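Local coordinates for protein putative retaining b-glycosidase (Saccharophagus degradans, PDB 5A95) that probably hydrolyses mixed-linkage beta-glucans with retention of configuration, as a glycoside hydrolase of family 5 whose specificity depends on its quaternary structure, at residues I102-H107 / L137-H142. The protein carries 1 engineered substitution. Numbering follows the deposited sequence. Where two conformers were deposited one is given.
With BGC (beta-D-glucopyranose), chain D; BGC (beta-D-glucopyranose), chain B.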
loop_
_atom_site.group_PDB
_atom_site.type_symbol
_atom_site.label_atom_id
_atom_site.label_comp_id
_atom_site.label_asym_id
_atom_site.label_seq_id
_atom_site.Cartn_x
_atom_site.Cartn_y
_atom_site.Cartn_z
ATOM N N ILE A 102 8.456 -25.913 -18.933
ATOM C CA ILE A 102 7.304 -25.913 -18.058
ATOM C C ILE A 102 7.106 -24.503 -17.509
ATOM O O ILE A 102 8.073 -23.865 -17.067
ATOM C CB ILE A 102 7.486 -26.901 -16.898
ATOM C CG1 ILE A 102 7.488 -28.322 -17.458
ATOM C CG2 ILE A 102 6.366 -26.759 -15.865
ATOM C CD1 ILE A 102 7.810 -29.411 -16.460
ATOM N N ARG A 103 5.861 -24.026 -17.557
ATOM C CA ARG A 103 5.467 -22.747 -16.949
ATOM C C ARG A 103 4.833 -23.020 -15.589
ATOM O O ARG A 103 3.923 -23.858 -15.477
ATOM C CB ARG A 103 4.499 -22.000 -17.841
ATOM C CG ARG A 103 3.988 -20.669 -17.301
ATOM C CD ARG A 103 3.242 -19.952 -18.396
ATOM N NE ARG A 103 2.694 -18.632 -18.106
ATOM C CZ ARG A 103 1.419 -18.339 -17.852
ATOM N NH1 ARG A 103 0.535 -19.288 -17.569
ATOM N NH2 ARG A 103 1.018 -17.066 -17.864
ATOM N N LEU A 104 5.319 -22.316 -14.571
ATOM C CA LEU A 104 4.838 -22.432 -13.195
ATOM C C LEU A 104 3.980 -21.205 -12.883
ATOM O O LEU A 104 4.525 -20.114 -12.784
ATOM C CB LEU A 104 6.019 -22.486 -12.215
ATOM C CG LEU A 104 7.048 -23.609 -12.361
ATOM C CD1 LEU A 104 8.066 -23.538 -11.215
ATOM C CD2 LEU A 104 6.364 -24.959 -12.379
ATOM N N PRO A 105 2.654 -21.378 -12.734
ATOM C CA PRO A 105 1.774 -20.237 -12.478
ATOM C C PRO A 105 1.673 -20.000 -10.982
ATOM O O PRO A 105 0.810 -20.581 -10.301
ATOM C CB PRO A 105 0.443 -20.685 -13.083
ATOM C CG PRO A 105 0.429 -22.159 -12.895
ATOM C CD PRO A 105 1.871 -22.612 -13.012
ATOM N N ILE A 106 2.536 -19.125 -10.471
ATOM C CA ILE A 106 2.648 -18.867 -9.048
ATOM C C ILE A 106 1.559 -17.914 -8.628
ATOM O O ILE A 106 1.579 -16.740 -8.974
ATOM C CB ILE A 106 4.048 -18.347 -8.710
ATOM C CG1 ILE A 106 5.076 -19.422 -9.090
ATOM C CG2 ILE A 106 4.156 -17.945 -7.238
ATOM C CD1 ILE A 106 6.480 -18.935 -9.332
ATOM N N HIS A 107 0.562 -18.432 -7.920
ATOM C CA HIS A 107 -0.566 -17.619 -7.519
ATOM C C HIS A 107 -0.220 -16.824 -6.262
ATOM O O HIS A 107 0.256 -17.395 -5.289
ATOM C CB HIS A 107 -1.790 -18.479 -7.245
ATOM C CG HIS A 107 -2.430 -19.012 -8.482
ATOM N ND1 HIS A 107 -1.745 -19.703 -9.454
ATOM C CD2 HIS A 107 -3.714 -18.948 -8.908
ATOM C CE1 HIS A 107 -2.589 -20.066 -10.408
ATOM N NE2 HIS A 107 -3.792 -19.612 -10.099
ATOM N N LEU A 137 12.344 -23.452 -17.326
ATOM C CA LEU A 137 11.192 -22.949 -16.607
ATOM C C LEU A 137 10.863 -21.526 -17.021
ATOM O O LEU A 137 11.749 -20.688 -17.181
ATOM C CB LEU A 137 11.450 -22.973 -15.099
ATOM C CG LEU A 137 11.651 -24.375 -14.523
ATOM C CD1 LEU A 137 12.141 -24.254 -13.088
ATOM C CD2 LEU A 137 10.358 -25.179 -14.568
ATOM N N ILE A 138 9.563 -21.265 -17.106
ATOM C CA ILE A 138 8.999 -19.923 -17.120
ATOM C C ILE A 138 8.355 -19.716 -15.753
ATOM O O ILE A 138 7.466 -20.477 -15.379
ATOM C CB ILE A 138 7.954 -19.761 -18.235
ATOM C CG1 ILE A 138 8.576 -19.997 -19.621
ATOM C CG2 ILE A 138 7.275 -18.390 -18.120
ATOM C CD1 ILE A 138 7.587 -19.913 -20.750
ATOM N N LEU A 139 8.780 -18.689 -15.017
ATOM C CA LEU A 139 8.155 -18.369 -13.757
ATOM C C LEU A 139 7.170 -17.249 -14.002
ATOM O O LEU A 139 7.535 -16.178 -14.499
ATOM C CB LEU A 139 9.187 -17.954 -12.710
ATOM C CG LEU A 139 10.268 -18.987 -12.407
ATOM C CD1 LEU A 139 11.202 -18.496 -11.306
ATOM C CD2 LEU A 139 9.694 -20.356 -12.073
ATOM N N ASP A 140 5.912 -17.519 -13.664
ATOM C CA ASP A 140 4.777 -16.647 -13.968
ATOM C C ASP A 140 4.164 -16.157 -12.661
ATOM O O ASP A 140 3.713 -16.941 -11.834
ATOM C CB ASP A 140 3.793 -17.469 -14.815
ATOM C CG ASP A 140 2.354 -17.033 -14.716
ATOM O OD1 ASP A 140 2.049 -15.850 -14.552
ATOM O OD2 ASP A 140 1.485 -17.940 -14.801
ATOM N N TRP A 141 4.209 -14.842 -12.448
ATOM C CA TRP A 141 3.499 -14.256 -11.320
ATOM C C TRP A 141 2.022 -14.159 -11.733
ATOM O O TRP A 141 1.606 -13.300 -12.532
ATOM C CB TRP A 141 4.116 -12.905 -10.994
ATOM C CG TRP A 141 3.529 -12.187 -9.790
ATOM C CD1 TRP A 141 2.983 -10.929 -9.791
ATOM C CD2 TRP A 141 3.483 -12.643 -8.432
ATOM N NE1 TRP A 141 2.600 -10.578 -8.526
ATOM C CE2 TRP A 141 2.898 -11.608 -7.674
ATOM C CE3 TRP A 141 3.882 -13.813 -7.767
ATOM C CZ2 TRP A 141 2.727 -11.700 -6.287
ATOM C CZ3 TRP A 141 3.701 -13.897 -6.380
ATOM C CH2 TRP A 141 3.114 -12.866 -5.664
ATOM N N HIS A 142 1.265 -15.117 -11.241
ATOM C CA HIS A 142 -0.008 -15.464 -11.859
ATOM C C HIS A 142 -1.164 -14.712 -11.201
ATOM O O HIS A 142 -1.927 -15.250 -10.393
ATOM C CB HIS A 142 -0.220 -16.964 -11.842
ATOM C CG HIS A 142 -1.271 -17.424 -12.777
ATOM N ND1 HIS A 142 -1.019 -17.705 -14.094
ATOM C CD2 HIS A 142 -2.596 -17.625 -12.595
ATOM C CE1 HIS A 142 -2.137 -18.090 -14.674
ATOM N NE2 HIS A 142 -3.110 -18.052 -13.787
HETATM C C2 BGC D . -6.447 -17.800 -16.355
HETATM C C3 BGC D . -6.329 -19.216 -15.794
HETATM C C4 BGC D . -7.658 -19.953 -15.995
HETATM C C5 BGC D . -8.055 -19.909 -17.458
HETATM C C6 BGC D . -9.346 -20.641 -17.733
HETATM C C1 BGC D . -7.126 -17.723 -17.719
HETATM O O1 BGC D . -7.660 -16.452 -17.993
HETATM O O2 BGC D . -5.115 -17.165 -16.378
HETATM O O3 BGC D . -5.898 -19.103 -14.401
HETATM O O4 BGC D . -7.683 -21.321 -15.562
HETATM O O5 BGC D . -8.272 -18.538 -17.776
HETATM O O6 BGC D . -9.670 -20.333 -19.090
HETATM C C2 BGC B . -8.899 -22.879 -14.203
HETATM C C3 BGC B . -9.530 -23.000 -12.828
HETATM C C4 BGC B . -8.533 -22.665 -11.740
HETATM C C5 BGC B . -7.869 -21.315 -12.009
HETATM C C6 BGC B . -6.706 -21.023 -11.097
HETATM C C1 BGC B . -8.339 -21.472 -14.316
HETATM O O2 BGC B . -9.922 -23.125 -15.166
HETATM O O3 BGC B . -9.968 -24.353 -12.647
HETATM O O4 BGC B . -9.219 -22.594 -10.493
HETATM O O5 BGC B . -7.345 -21.294 -13.324
HETATM O O6 BGC B . -6.135 -19.765 -11.440
#
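His107 and His142 stack near the C-terminal ends of two adjacent parallel strands and carry the contact into the sugar site. Their rings form an offset stack, centroids 4.5 Å apart and planes at 27°, and each offers NE2 to a glucose: His107 NE2 hydrogen-bonds O6 of the chain B glucose at 2.7 Å, His142 NE2 donates to O3 of the chain D glucose at 3.0 Å. A hydrogen bond at ND1 fixes the rotation of each ring. His107 ND1 donates within its ring plane to Pro105 O (2.8 Å), and His142 ND1 donates to the syn lone pair of Asp140 OD2 (2.6 Å). Pro105 CB adds a CH-pi contact over a face of the His142 ring.

Asp140 OD2 also sits over the centre of the Arg103 guanidinium, 3.2 Å from Arg103 NH2; the flat groups are stacked, so this salt bridge is one of charge alone. Extended with CG anti to the backbone N (chi1 178°), Arg103 aims its N-H groups elsewhere, notably NE at Glu185.

Five backbone hydrogen bonds join the strands, from Ile138 N to Ile102 O through His142 N to Ile106 O. On the other face, Leu104 CD1 packs against Leu139 CD2 (3.7 Å), and Ile106 CG2 meets the Trp141 ring.

These neighbouring strands of the family's (beta/alpha)8 barrel lie between strands 65-72 and 181-185; helices 87-96 and 116-133 pack on their outward apolar face.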